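Local coordinates for protein LEC-6 (Caenorhabditis elegans, PDB 3VV1) that binds galactose-containing glycans as a galectin-family lectin, with a preference for fucose-containing saccharides, at residues Ser59-Asn64 against Phe75-Asp80; Asp69-His74 against Asn87-Gly92; Ala83-Ser88 against Gln95-His100; Gly118-Ile123 against Asp132-Thr137. All coordinates share one frame; numbering follows the deposited sequence.

Contact 1: residues Ser59-Asn64 against Phe75-Asp80; sequences SRFHIN and FNARFD. With GAL (beta-D-galactopyranose), chain C; FUC (alpha-L-fucopyranose), chain B.
Arg-60 reaches across to Asp-80 side-on, spending two nitrogens on the two carboxylate oxygens: NE to OD1 at 3.0 Å, nearly straight, and NH2 to the syn lone pair of OD2 at 2.8 Å. With CG anti to the carbonyl carbon (chi1 -57°) and the chain extended beyond it, Arg-60 also lays its guanidinium flat on that of Arg-78, planes 5° apart and centres separated by 4.1 Å. Two like charges stacked in this way probably depend on nearby acids, among them Asp-80 and Glu-81. Asn-76 works in both directions. Its ND2 reaches Phe-61 O (2.9 Å) from above the carbonyl plane, adding a second donor to the one from Ala-77 N, while its OD1 takes the NE of Arg-78 at 2.8 Å and thereby positions that guanidinium. Arg-78 then gives NH2 to O4 of galactose and NH1 to O3 of fucose, each at 2.9 Å. On the other face of the strands Ala-77 CB sits over the Phe-61 ring, 3.4 Å from CE2, and the Phe-79 ring meets the same ring at its edge. The arrangement is that of an antiparallel hairpin whose polar face forms part of the galectin carbohydrate-recognition site.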
# COMPACT_ATOMS: atom_id res chain seq x y z
N SER A 59 -6.31 -19.31 23.00
CA SER A 59 -6.77 -20.52 22.34
C SER A 59 -7.44 -20.28 20.97
O SER A 59 -7.82 -21.26 20.30
CB SER A 59 -7.76 -21.24 23.22
OG SER A 59 -8.87 -20.41 23.56
N ARG A 60 -7.60 -19.00 20.60
CA ARG A 60 -8.17 -18.64 19.29
C ARG A 60 -7.44 -17.51 18.65
O ARG A 60 -6.86 -16.72 19.33
CB ARG A 60 -9.65 -18.21 19.44
CG ARG A 60 -10.50 -19.29 20.11
CD ARG A 60 -11.98 -18.87 20.15
NE ARG A 60 -12.75 -19.96 20.76
CZ ARG A 60 -14.06 -19.88 21.01
NH1 ARG A 60 -14.76 -18.77 20.68
NH2 ARG A 60 -14.68 -20.89 21.62
N PHE A 61 -7.61 -17.38 17.32
CA PHE A 61 -7.23 -16.15 16.67
C PHE A 61 -8.20 -15.97 15.53
O PHE A 61 -8.87 -16.92 15.07
CB PHE A 61 -5.75 -16.15 16.15
CG PHE A 61 -5.47 -17.07 14.97
CD1 PHE A 61 -5.66 -16.64 13.66
CD2 PHE A 61 -4.93 -18.35 15.20
CE1 PHE A 61 -5.33 -17.48 12.59
CE2 PHE A 61 -4.63 -19.22 14.12
CZ PHE A 61 -4.83 -18.76 12.81
N HIS A 62 -8.30 -14.74 15.06
CA HIS A 62 -9.19 -14.54 13.88
C HIS A 62 -8.66 -13.49 12.96
O HIS A 62 -7.84 -12.64 13.35
CB HIS A 62 -10.65 -14.24 14.31
CG HIS A 62 -10.80 -12.99 15.09
ND1 HIS A 62 -10.79 -12.96 16.45
CD2 HIS A 62 -10.93 -11.67 14.67
CE1 HIS A 62 -10.97 -11.71 16.86
NE2 HIS A 62 -11.04 -10.91 15.78
N ILE A 63 -9.15 -13.57 11.70
CA ILE A 63 -8.96 -12.50 10.71
C ILE A 63 -10.35 -12.01 10.37
O ILE A 63 -11.21 -12.82 10.05
CB ILE A 63 -8.28 -13.06 9.45
CG1 ILE A 63 -6.81 -13.45 9.66
CG2 ILE A 63 -8.33 -12.00 8.37
CD1 ILE A 63 -6.53 -14.79 10.19
N ASN A 64 -10.57 -10.70 10.46
CA ASN A 64 -11.84 -10.07 9.98
C ASN A 64 -11.60 -9.24 8.73
O ASN A 64 -10.67 -8.42 8.72
CB ASN A 64 -12.44 -9.14 11.03
CG ASN A 64 -13.02 -9.89 12.21
OD1 ASN A 64 -13.47 -11.03 12.08
ND2 ASN A 64 -12.95 -9.27 13.38
N PHE A 75 -12.89 -15.18 10.06
CA PHE A 75 -12.26 -16.50 9.93
C PHE A 75 -11.61 -16.79 11.29
O PHE A 75 -10.68 -16.08 11.70
CB PHE A 75 -11.19 -16.40 8.81
CG PHE A 75 -10.32 -17.63 8.70
CD1 PHE A 75 -10.68 -18.68 7.84
CD2 PHE A 75 -9.11 -17.75 9.45
CE1 PHE A 75 -9.89 -19.81 7.70
CE2 PHE A 75 -8.33 -18.91 9.30
CZ PHE A 75 -8.69 -19.91 8.43
N ASN A 76 -12.14 -17.77 12.02
CA ASN A 76 -11.72 -17.93 13.45
C ASN A 76 -11.16 -19.34 13.65
O ASN A 76 -11.87 -20.33 13.57
CB ASN A 76 -12.98 -17.73 14.28
CG ASN A 76 -12.73 -17.59 15.80
OD1 ASN A 76 -13.68 -17.76 16.57
ND2 ASN A 76 -11.52 -17.20 16.25
N ALA A 77 -9.86 -19.41 13.88
CA ALA A 77 -9.23 -20.66 14.25
C ALA A 77 -9.44 -20.87 15.75
O ALA A 77 -9.09 -20.00 16.54
CB ALA A 77 -7.71 -20.55 13.94
N ARG A 78 -9.94 -22.04 16.14
CA ARG A 78 -10.26 -22.33 17.55
C ARG A 78 -9.53 -23.61 17.98
O ARG A 78 -9.93 -24.73 17.64
CB ARG A 78 -11.79 -22.50 17.70
CG ARG A 78 -12.57 -21.26 17.25
CD ARG A 78 -14.04 -21.48 17.55
NE ARG A 78 -14.81 -20.27 17.27
CZ ARG A 78 -16.11 -20.14 17.52
NH1 ARG A 78 -16.80 -21.18 18.04
NH2 ARG A 78 -16.73 -18.99 17.26
N PHE A 79 -8.45 -23.45 18.75
CA PHE A 79 -7.74 -24.61 19.28
C PHE A 79 -8.50 -25.23 20.46
O PHE A 79 -8.30 -26.39 20.77
CB PHE A 79 -6.31 -24.18 19.65
CG PHE A 79 -5.53 -23.74 18.44
CD1 PHE A 79 -4.96 -24.70 17.58
CD2 PHE A 79 -5.43 -22.36 18.09
CE1 PHE A 79 -4.29 -24.27 16.43
CE2 PHE A 79 -4.75 -21.94 16.93
CZ PHE A 79 -4.18 -22.91 16.09
N ASP A 80 -9.38 -24.45 21.11
CA ASP A 80 -10.14 -24.98 22.22
C ASP A 80 -11.25 -25.92 21.69
O ASP A 80 -11.53 -26.95 22.29
CB ASP A 80 -10.75 -23.85 23.09
CG ASP A 80 -11.72 -22.93 22.30
OD1 ASP A 80 -11.46 -22.66 21.09
OD2 ASP A 80 -12.71 -22.49 22.90
C1 GAL C . -19.02 -16.66 18.81
C2 GAL C . -17.68 -15.99 19.27
C3 GAL C . -17.37 -14.83 18.41
C4 GAL C . -17.39 -15.27 16.93
C5 GAL C . -18.73 -15.95 16.64
C6 GAL C . -18.82 -16.40 15.16
O2 GAL C . -17.85 -15.57 20.60
O3 GAL C . -16.03 -14.36 18.71
O4 GAL C . -16.29 -16.18 16.68
O5 GAL C . -18.90 -17.06 17.44
O6 GAL C . -20.10 -17.03 14.94
C1 FUC B . -19.52 -20.32 21.63
C2 FUC B . -19.24 -20.81 20.13
C3 FUC B . -20.21 -20.12 19.12
C4 FUC B . -20.49 -18.63 19.42
C5 FUC B . -21.29 -18.50 20.73
C6 FUC B . -21.48 -17.01 20.97
O1 FUC B . -19.74 -21.43 22.49
O2 FUC B . -19.07 -22.33 19.92
O3 FUC B . -19.54 -20.22 17.91
O4 FUC B . -19.18 -17.86 19.55
O5 FUC B . -20.47 -19.10 21.81
O HOH W 1 -11.86 -19.37 23.99
O HOH W 2 -14.17 -16.45 18.92
O HOH W 3 -10.28 -15.09 18.08

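Contact 2: residues Asp69-His74 against Asn87-Gly92. With GAL (beta-D-galactopyranose), chain C.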
# COMPACT_ATOMS: atom_id res chain seq x y z
N ASP A 69 -19.63 -1.04 8.04
CA ASP A 69 -20.89 -1.40 8.72
C ASP A 69 -20.92 -2.83 9.26
O ASP A 69 -21.78 -3.13 10.14
CB ASP A 69 -22.04 -1.25 7.76
CG ASP A 69 -22.22 0.20 7.36
OD1 ASP A 69 -21.98 1.12 8.19
OD2 ASP A 69 -22.58 0.44 6.21
N ASP A 70 -20.06 -3.74 8.73
CA ASP A 70 -20.24 -5.15 9.06
C ASP A 70 -19.00 -5.93 8.84
O ASP A 70 -18.07 -5.42 8.18
CB ASP A 70 -21.42 -5.74 8.24
CG ASP A 70 -22.74 -5.62 8.97
OD1 ASP A 70 -22.86 -6.05 10.17
OD2 ASP A 70 -23.65 -5.05 8.34
N ILE A 71 -18.98 -7.18 9.32
CA ILE A 71 -17.87 -8.07 9.03
C ILE A 71 -18.26 -8.98 7.84
O ILE A 71 -19.24 -9.74 7.91
CB ILE A 71 -17.48 -8.97 10.21
CG1 ILE A 71 -17.05 -8.07 11.39
CG2 ILE A 71 -16.37 -9.93 9.76
CD1 ILE A 71 -16.92 -8.87 12.69
N VAL A 72 -17.58 -8.82 6.70
CA VAL A 72 -17.89 -9.69 5.54
C VAL A 72 -17.43 -11.12 5.78
O VAL A 72 -18.14 -12.07 5.45
CB VAL A 72 -17.25 -9.13 4.26
CG1 VAL A 72 -17.24 -10.17 3.12
CG2 VAL A 72 -18.00 -7.87 3.82
N LEU A 73 -16.22 -11.29 6.35
CA LEU A 73 -15.76 -12.61 6.75
C LEU A 73 -14.98 -12.55 8.03
O LEU A 73 -14.04 -11.74 8.17
CB LEU A 73 -14.87 -13.22 5.66
CG LEU A 73 -14.14 -14.51 6.05
CD1 LEU A 73 -15.08 -15.69 6.39
CD2 LEU A 73 -13.22 -14.94 4.94
N HIS A 74 -15.42 -13.38 9.01
CA HIS A 74 -14.69 -13.57 10.25
C HIS A 74 -14.21 -15.00 10.13
O HIS A 74 -15.01 -15.93 10.10
CB HIS A 74 -15.71 -13.40 11.41
CG HIS A 74 -15.22 -13.89 12.77
ND1 HIS A 74 -14.40 -13.13 13.55
CD2 HIS A 74 -15.54 -15.02 13.52
CE1 HIS A 74 -14.20 -13.73 14.75
NE2 HIS A 74 -14.89 -14.91 14.73
N ASN A 87 -17.80 -16.89 9.76
CA ASN A 87 -19.12 -16.26 9.83
C ASN A 87 -19.00 -14.83 9.37
O ASN A 87 -17.95 -14.40 8.84
CB ASN A 87 -19.65 -16.28 11.31
CG ASN A 87 -21.16 -16.27 11.42
OD1 ASN A 87 -21.84 -15.99 10.45
ND2 ASN A 87 -21.68 -16.53 12.61
N SER A 88 -20.08 -14.09 9.52
CA SER A 88 -20.15 -12.71 9.05
C SER A 88 -21.24 -12.02 9.85
O SER A 88 -22.05 -12.71 10.54
CB SER A 88 -20.62 -12.69 7.58
OG SER A 88 -21.84 -13.45 7.39
N THR A 89 -21.29 -10.70 9.76
CA THR A 89 -22.39 -9.98 10.36
C THR A 89 -23.19 -9.19 9.32
O THR A 89 -22.67 -8.82 8.26
CB THR A 89 -21.96 -8.99 11.48
OG1 THR A 89 -21.23 -7.88 10.94
CG2 THR A 89 -21.15 -9.70 12.56
N SER A 90 -24.46 -8.99 9.61
CA SER A 90 -25.26 -8.07 8.82
C SER A 90 -26.08 -7.26 9.77
O SER A 90 -26.76 -7.83 10.62
CB SER A 90 -26.20 -8.88 7.86
OG SER A 90 -27.04 -8.01 7.10
N GLY A 91 -26.02 -5.93 9.66
CA GLY A 91 -26.67 -5.05 10.64
C GLY A 91 -26.14 -5.32 12.04
O GLY A 91 -26.85 -5.12 13.01
N GLY A 92 -24.90 -5.81 12.10
CA GLY A 92 -24.16 -6.04 13.30
C GLY A 92 -24.42 -7.35 14.00
O GLY A 92 -23.77 -7.65 15.00
C1 GAL C . -19.02 -16.66 18.81
C2 GAL C . -17.68 -15.99 19.27
C3 GAL C . -17.37 -14.83 18.41
C4 GAL C . -17.39 -15.27 16.93
C5 GAL C . -18.73 -15.95 16.64
C6 GAL C . -18.82 -16.40 15.16
O2 GAL C . -17.85 -15.57 20.60
O3 GAL C . -16.03 -14.36 18.71
O4 GAL C . -16.29 -16.18 16.68
O5 GAL C . -18.90 -17.06 17.44
O6 GAL C . -20.10 -17.03 14.94
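Asp-70 and Thr-89 form the tight end of this contact. The carboxylate of Asp-70 points into the turn at residues 90-92, where OD1 receives the Thr-89 hydroxyl at 2.6 Å on its anti side and Gly-92 N at 2.8 Å through its syn lone pair, and OD2 takes Gly-91 N at 2.9 Å. Thr-89 OG1 lies between its own backbone N and carbonyl carbon (chi1 69°), a placing that also lets it accept Ile-71 N in an almost straight bond of 2.9 Å. One hydroxyl thus relays between a buried carboxylate and a strand amide. Gly-91 and Gly-92, by contrast, lie on the solvent side: beyond the grip of their amides they add little contact, and both adopt positive phi values. A classic beta bulge at Val-72 and Leu-73, opposite Leu-65, marks where the strand turns a corner. Past it His-74 and Asn-87 pair through reciprocal backbone bonds, and their side chains diverge toward the sugar: His-74 NE2 meets galactose O4 at 2.7 Å, and Asn-87 ND2 donates to O6 at 2.9 Å. With Trp-94 nearby, this pair belongs to the galactose-binding part of the galectin carbohydrate-recognition site.

Contact 3: residues Ala83-Ser88 against Gln95-His100. With GAL (beta-D-galactopyranose), chain C; FUC (alpha-L-fucopyranose), chain B.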
# COMPACT_ATOMS: atom_id res chain seq x y z
N ALA A 83 -11.53 -26.48 15.62
CA ALA A 83 -12.28 -26.14 14.43
C ALA A 83 -11.87 -24.81 13.92
O ALA A 83 -11.32 -23.99 14.68
CB ALA A 83 -13.77 -26.09 14.75
N VAL A 84 -12.14 -24.58 12.63
CA VAL A 84 -12.27 -23.21 12.09
C VAL A 84 -13.71 -22.85 11.95
O VAL A 84 -14.49 -23.67 11.47
CB VAL A 84 -11.50 -23.05 10.74
CG1 VAL A 84 -11.96 -21.80 10.01
CG2 VAL A 84 -10.01 -22.95 11.02
N VAL A 85 -14.10 -21.64 12.41
CA VAL A 85 -15.49 -21.18 12.25
C VAL A 85 -15.44 -19.96 11.35
O VAL A 85 -14.69 -19.03 11.66
CB VAL A 85 -16.12 -20.80 13.59
CG1 VAL A 85 -17.50 -20.15 13.36
CG2 VAL A 85 -16.27 -22.10 14.42
N ASN A 86 -16.17 -19.96 10.24
CA ASN A 86 -16.33 -18.77 9.44
C ASN A 86 -17.73 -18.20 9.64
O ASN A 86 -18.72 -18.93 9.75
CB ASN A 86 -16.22 -19.12 7.96
CG ASN A 86 -14.80 -19.43 7.52
OD1 ASN A 86 -13.85 -18.98 8.14
ND2 ASN A 86 -14.65 -20.16 6.42
N ASN A 87 -17.80 -16.89 9.76
CA ASN A 87 -19.12 -16.26 9.83
C ASN A 87 -19.00 -14.83 9.37
O ASN A 87 -17.95 -14.40 8.84
CB ASN A 87 -19.65 -16.28 11.31
CG ASN A 87 -21.16 -16.27 11.42
OD1 ASN A 87 -21.84 -15.99 10.45
ND2 ASN A 87 -21.68 -16.53 12.61
N SER A 88 -20.08 -14.09 9.52
CA SER A 88 -20.15 -12.71 9.05
C SER A 88 -21.24 -12.02 9.85
O SER A 88 -22.05 -12.71 10.54
CB SER A 88 -20.62 -12.69 7.58
OG SER A 88 -21.84 -13.45 7.39
N GLN A 95 -24.33 -14.09 11.60
CA GLN A 95 -25.19 -14.90 10.75
C GLN A 95 -24.90 -16.38 11.01
O GLN A 95 -24.55 -16.73 12.14
CB GLN A 95 -25.03 -14.44 9.27
CG GLN A 95 -25.50 -12.97 9.16
CD GLN A 95 -25.32 -12.41 7.75
OE1 GLN A 95 -24.21 -12.22 7.30
NE2 GLN A 95 -26.43 -12.15 7.09
N SER A 96 -25.08 -17.26 10.03
CA SER A 96 -24.87 -18.70 10.22
C SER A 96 -23.40 -19.07 10.16
O SER A 96 -22.67 -18.63 9.24
CB SER A 96 -25.59 -19.45 9.06
OG SER A 96 -25.62 -20.79 9.46
N GLU A 97 -22.94 -19.91 11.11
CA GLU A 97 -21.55 -20.33 11.08
C GLU A 97 -21.34 -21.45 10.02
O GLU A 97 -22.18 -22.37 9.88
CB GLU A 97 -21.13 -20.89 12.43
CG GLU A 97 -21.09 -19.81 13.49
CD GLU A 97 -20.71 -20.36 14.87
OE1 GLU A 97 -20.77 -21.59 15.09
OE2 GLU A 97 -20.41 -19.51 15.72
N ASP A 98 -20.19 -21.36 9.34
CA ASP A 98 -19.66 -22.50 8.59
C ASP A 98 -18.56 -23.09 9.45
O ASP A 98 -17.61 -22.35 9.84
CB ASP A 98 -19.01 -22.12 7.25
CG ASP A 98 -19.99 -21.62 6.21
OD1 ASP A 98 -21.21 -21.91 6.32
OD2 ASP A 98 -19.49 -20.98 5.24
N ARG A 99 -18.61 -24.38 9.72
CA ARG A 99 -17.57 -25.00 10.55
C ARG A 99 -16.71 -25.93 9.72
O ARG A 99 -17.24 -26.73 8.96
CB ARG A 99 -18.21 -25.75 11.72
CG ARG A 99 -18.93 -24.74 12.61
CD ARG A 99 -19.49 -25.25 13.93
NE ARG A 99 -18.44 -25.52 14.89
CZ ARG A 99 -18.20 -24.82 16.01
NH1 ARG A 99 -18.89 -23.74 16.35
NH2 ARG A 99 -17.22 -25.20 16.78
N HIS A 100 -15.40 -25.88 9.91
CA HIS A 100 -14.41 -26.69 9.16
C HIS A 100 -13.46 -27.28 10.16
O HIS A 100 -13.41 -26.86 11.35
CB HIS A 100 -13.61 -25.76 8.23
CG HIS A 100 -14.50 -25.07 7.25
ND1 HIS A 100 -14.96 -25.70 6.14
CD2 HIS A 100 -15.01 -23.77 7.23
CE1 HIS A 100 -15.73 -24.82 5.44
NE2 HIS A 100 -15.78 -23.65 6.10
C1 GAL C . -19.02 -16.66 18.81
C2 GAL C . -17.68 -15.99 19.27
C3 GAL C . -17.37 -14.83 18.41
C4 GAL C . -17.39 -15.27 16.93
C5 GAL C . -18.73 -15.95 16.64
C6 GAL C . -18.82 -16.40 15.16
O2 GAL C . -17.85 -15.57 20.60
O3 GAL C . -16.03 -14.36 18.71
O4 GAL C . -16.29 -16.18 16.68
O5 GAL C . -18.90 -17.06 17.44
O6 GAL C . -20.10 -17.03 14.94
C1 FUC B . -19.52 -20.32 21.63
C2 FUC B . -19.24 -20.81 20.13
C3 FUC B . -20.21 -20.12 19.12
C4 FUC B . -20.49 -18.63 19.42
C5 FUC B . -21.29 -18.50 20.73
C6 FUC B . -21.48 -17.01 20.97
O1 FUC B . -19.74 -21.43 22.49
O2 FUC B . -19.07 -22.33 19.92
O3 FUC B . -19.54 -20.22 17.91
O4 FUC B . -19.18 -17.86 19.55
O5 FUC B . -20.47 -19.10 21.81
O HOH W 4 -16.89 -21.36 4.86
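Val-84 and Asn-86 pair with His-100 and Asp-98 as successive hydrogen-bonded positions of an antiparallel ladder, its short strand axes 4.7 Å apart and their directions at 158°. Between them Val-85 faces Arg-99 in a non-hydrogen-bonded pair. Beyond the ladder the amide of Gln-95 still reaches Ser-88 O, but side chains take over much of the joining. Ser-88 OG donates to Gln-95 OE1 at 2.7 Å, and Asn-87 ND2, already engaged with galactose, spends its other hydrogen on Gln-95 O at 2.9 Å, approaching from well above that carbonyl's plane. Arg-136 supplies donors to Ser-88 OG, Asn-87 OD1 and Ser-96 O from outside.

On the sugar-facing side Val-85 lies under two charged groups. Its CG1 touches Glu-97 CD at 3.6 Å, and its CG2 sits over the centre of the Arg-99 guanidinium. The chain of Arg-99 bends at chi3 (72°), which swings NE out of the extended line, and its NH1 forms a salt bridge to Glu-97 OE1 at 3.1 Å; NH2 pairs with Glu-81. The other oxygen, Glu-97 OE2, accepts galactose O6 at 2.6 Å and lies 2.5 Å from fucose O3, a separation too short to press. On the reverse face a water joins Asn-86 ND2, Asp-98 OD2 and His-100 NE2.

The chemistry implies a division of labour within one carboxylate: OE1 is held by Arg-99, and OE2 lies against both sugars, consistent with Glu-97 contributing, with Arg-78, to binding of the pair.

Contact 4: residues Gly118-Ile123 against Asp132-Thr137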
# COMPACT_ATOMS: atom_id res chain seq x y z
N GLY A 118 -16.29 -12.83 -7.42
CA GLY A 118 -17.64 -13.30 -7.80
C GLY A 118 -18.42 -13.75 -6.60
O GLY A 118 -19.27 -14.68 -6.70
N GLY A 119 -18.16 -13.12 -5.46
CA GLY A 119 -18.92 -13.37 -4.25
C GLY A 119 -18.45 -14.59 -3.46
O GLY A 119 -19.10 -14.98 -2.48
N ILE A 120 -17.35 -15.21 -3.89
CA ILE A 120 -16.77 -16.34 -3.15
C ILE A 120 -15.41 -15.93 -2.65
O ILE A 120 -14.57 -15.46 -3.47
CB ILE A 120 -16.65 -17.58 -4.03
CG1 ILE A 120 -18.04 -17.99 -4.54
CG2 ILE A 120 -16.01 -18.75 -3.23
CD1 ILE A 120 -17.94 -19.16 -5.48
N ILE A 121 -15.16 -16.15 -1.35
CA ILE A 121 -13.81 -15.93 -0.83
C ILE A 121 -13.23 -17.34 -0.64
O ILE A 121 -13.69 -18.10 0.21
CB ILE A 121 -13.84 -15.10 0.47
CG1 ILE A 121 -14.49 -13.71 0.16
CG2 ILE A 121 -12.38 -15.00 1.03
CD1 ILE A 121 -14.78 -12.90 1.40
N SER A 122 -12.19 -17.65 -1.42
CA SER A 122 -11.53 -18.97 -1.42
C SER A 122 -10.36 -18.82 -0.43
O SER A 122 -9.65 -17.79 -0.40
CB SER A 122 -10.98 -19.32 -2.82
OG SER A 122 -12.10 -19.53 -3.66
N ILE A 123 -10.11 -19.85 0.36
CA ILE A 123 -9.12 -19.80 1.45
C ILE A 123 -8.15 -20.95 1.25
O ILE A 123 -8.59 -22.08 1.06
CB ILE A 123 -9.82 -19.92 2.83
CG1 ILE A 123 -10.94 -18.85 2.97
CG2 ILE A 123 -8.77 -19.75 3.95
CD1 ILE A 123 -11.83 -19.18 4.16
N ASP A 132 -14.10 -22.67 0.83
CA ASP A 132 -14.75 -21.50 0.27
C ASP A 132 -15.73 -20.89 1.28
O ASP A 132 -16.36 -21.63 2.11
CB ASP A 132 -15.55 -21.90 -0.95
CG ASP A 132 -14.69 -21.96 -2.22
OD1 ASP A 132 -13.49 -21.66 -2.22
OD2 ASP A 132 -15.30 -22.31 -3.26
N PHE A 133 -15.87 -19.56 1.21
CA PHE A 133 -16.90 -18.87 1.98
C PHE A 133 -17.71 -18.08 0.96
O PHE A 133 -17.17 -17.24 0.26
CB PHE A 133 -16.25 -17.91 3.00
CG PHE A 133 -17.25 -17.17 3.83
CD1 PHE A 133 -17.96 -17.83 4.80
CD2 PHE A 133 -17.50 -15.81 3.59
CE1 PHE A 133 -18.89 -17.13 5.59
CE2 PHE A 133 -18.41 -15.11 4.37
CZ PHE A 133 -19.12 -15.78 5.36
N VAL A 134 -19.00 -18.30 0.90
CA VAL A 134 -19.86 -17.54 -0.02
C VAL A 134 -20.30 -16.28 0.73
O VAL A 134 -21.05 -16.39 1.74
CB VAL A 134 -21.07 -18.41 -0.44
CG1 VAL A 134 -22.07 -17.57 -1.24
CG2 VAL A 134 -20.62 -19.64 -1.24
N GLU A 135 -19.83 -15.12 0.30
CA GLU A 135 -20.08 -13.90 1.08
C GLU A 135 -21.60 -13.56 1.10
O GLU A 135 -22.39 -13.91 0.19
CB GLU A 135 -19.24 -12.70 0.58
CG GLU A 135 -19.73 -12.15 -0.76
CD GLU A 135 -18.71 -11.25 -1.43
OE1 GLU A 135 -17.51 -11.50 -1.31
OE2 GLU A 135 -19.14 -10.28 -2.12
N ARG A 136 -22.00 -12.93 2.19
CA ARG A 136 -23.39 -12.58 2.43
C ARG A 136 -23.66 -11.08 2.31
O ARG A 136 -24.81 -10.66 2.32
CB ARG A 136 -23.76 -13.11 3.84
CG ARG A 136 -23.79 -14.62 3.96
CD ARG A 136 -22.78 -15.08 4.95
NE ARG A 136 -22.80 -16.52 5.11
CZ ARG A 136 -22.60 -17.10 6.30
NH1 ARG A 136 -22.41 -16.31 7.35
NH2 ARG A 136 -22.59 -18.45 6.43
N THR A 137 -22.57 -10.30 2.19
CA THR A 137 -22.56 -8.82 2.06
C THR A 137 -21.40 -8.54 1.07
O THR A 137 -20.43 -9.28 1.09
CB THR A 137 -22.28 -8.19 3.45
OG1 THR A 137 -23.39 -8.54 4.30
CG2 THR A 137 -22.27 -6.72 3.32
O HOH W 5 -22.07 -14.39 -2.59
O HOH W 6 -16.12 -11.62 -3.94
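Ser-122 and Asp-132 face each other as a non-hydrogen-bonded pair and close the gap with their side chains. Ser-122 OG donates to Asp-132 OD1 at 2.9 Å, coming from above the carboxylate plane rather than within it. OD1 is shared, since His-129 NE2 also bonds to it. The carboxylate passes Ile-120 at a slant, the CG2 branch of Ile-120 coming within 3.6 Å of Asp-132 CG. On the same face Ile-120 CG1 only just meets Val-134 CG2.

The two strands make a beta hairpin at the margin of the six-stranded sheet, one layer of the galectin beta-sandwich, with strand 128-134 outermost within the chain. Its inner face carries Ile-121 and Phe-133; Ile-121 N donates to Phe-133 O and Phe-133 N to Ile-121 O, each at 2.8 Å. Phe-133 holds CG anti to its backbone N (chi1 180°), and its ring extends from the pair toward the other layer, packing on Leu-73, Asn-86 and Ser-88. Its CE1 also lies over the centre of the Arg-136 guanidinium.

Where the strands end, Glu-135 takes the less common placing of CG between backbone N and carbonyl carbon (chi1 72°). From there the extended chain runs across Gly-119, with CG 3.4 Å from Gly-119 O and CD 3.5 Å from Gly-119 CA. Gly-119 has a positive phi, which by itself favours glycine, at the point where Glu-135 packs. One water links Glu-135 OE1 to Gly-119 N, a second joins the carbonyl oxygens of the two residues, and Ser-139 OG provides OE1 with a further partner.

How the contacts relate
Contacts 1, 2 and 3 follow neighbouring strands of one sheet and all touch galactose; contacts 1 and 3, whose centres are 10 Å apart, also touch fucose. A second shell ties contact 1 to contact 2: Asn-64 OD1 probably accepts a hydrogen bond from His-74 ND1 at 2.7 Å, which would orient the ring toward the sugar. Contact 4 belongs to the facing sheet and binds no glycan, its Phe-133 side chain lying about 9 Å from galactose. Arg-136 nevertheless spans the layers, with NH1 2.9 Å from Ser-88 OG and NH2 2.8 Å from Ser-96 O, so it backs the segments that present Asn-87 and Glu-97.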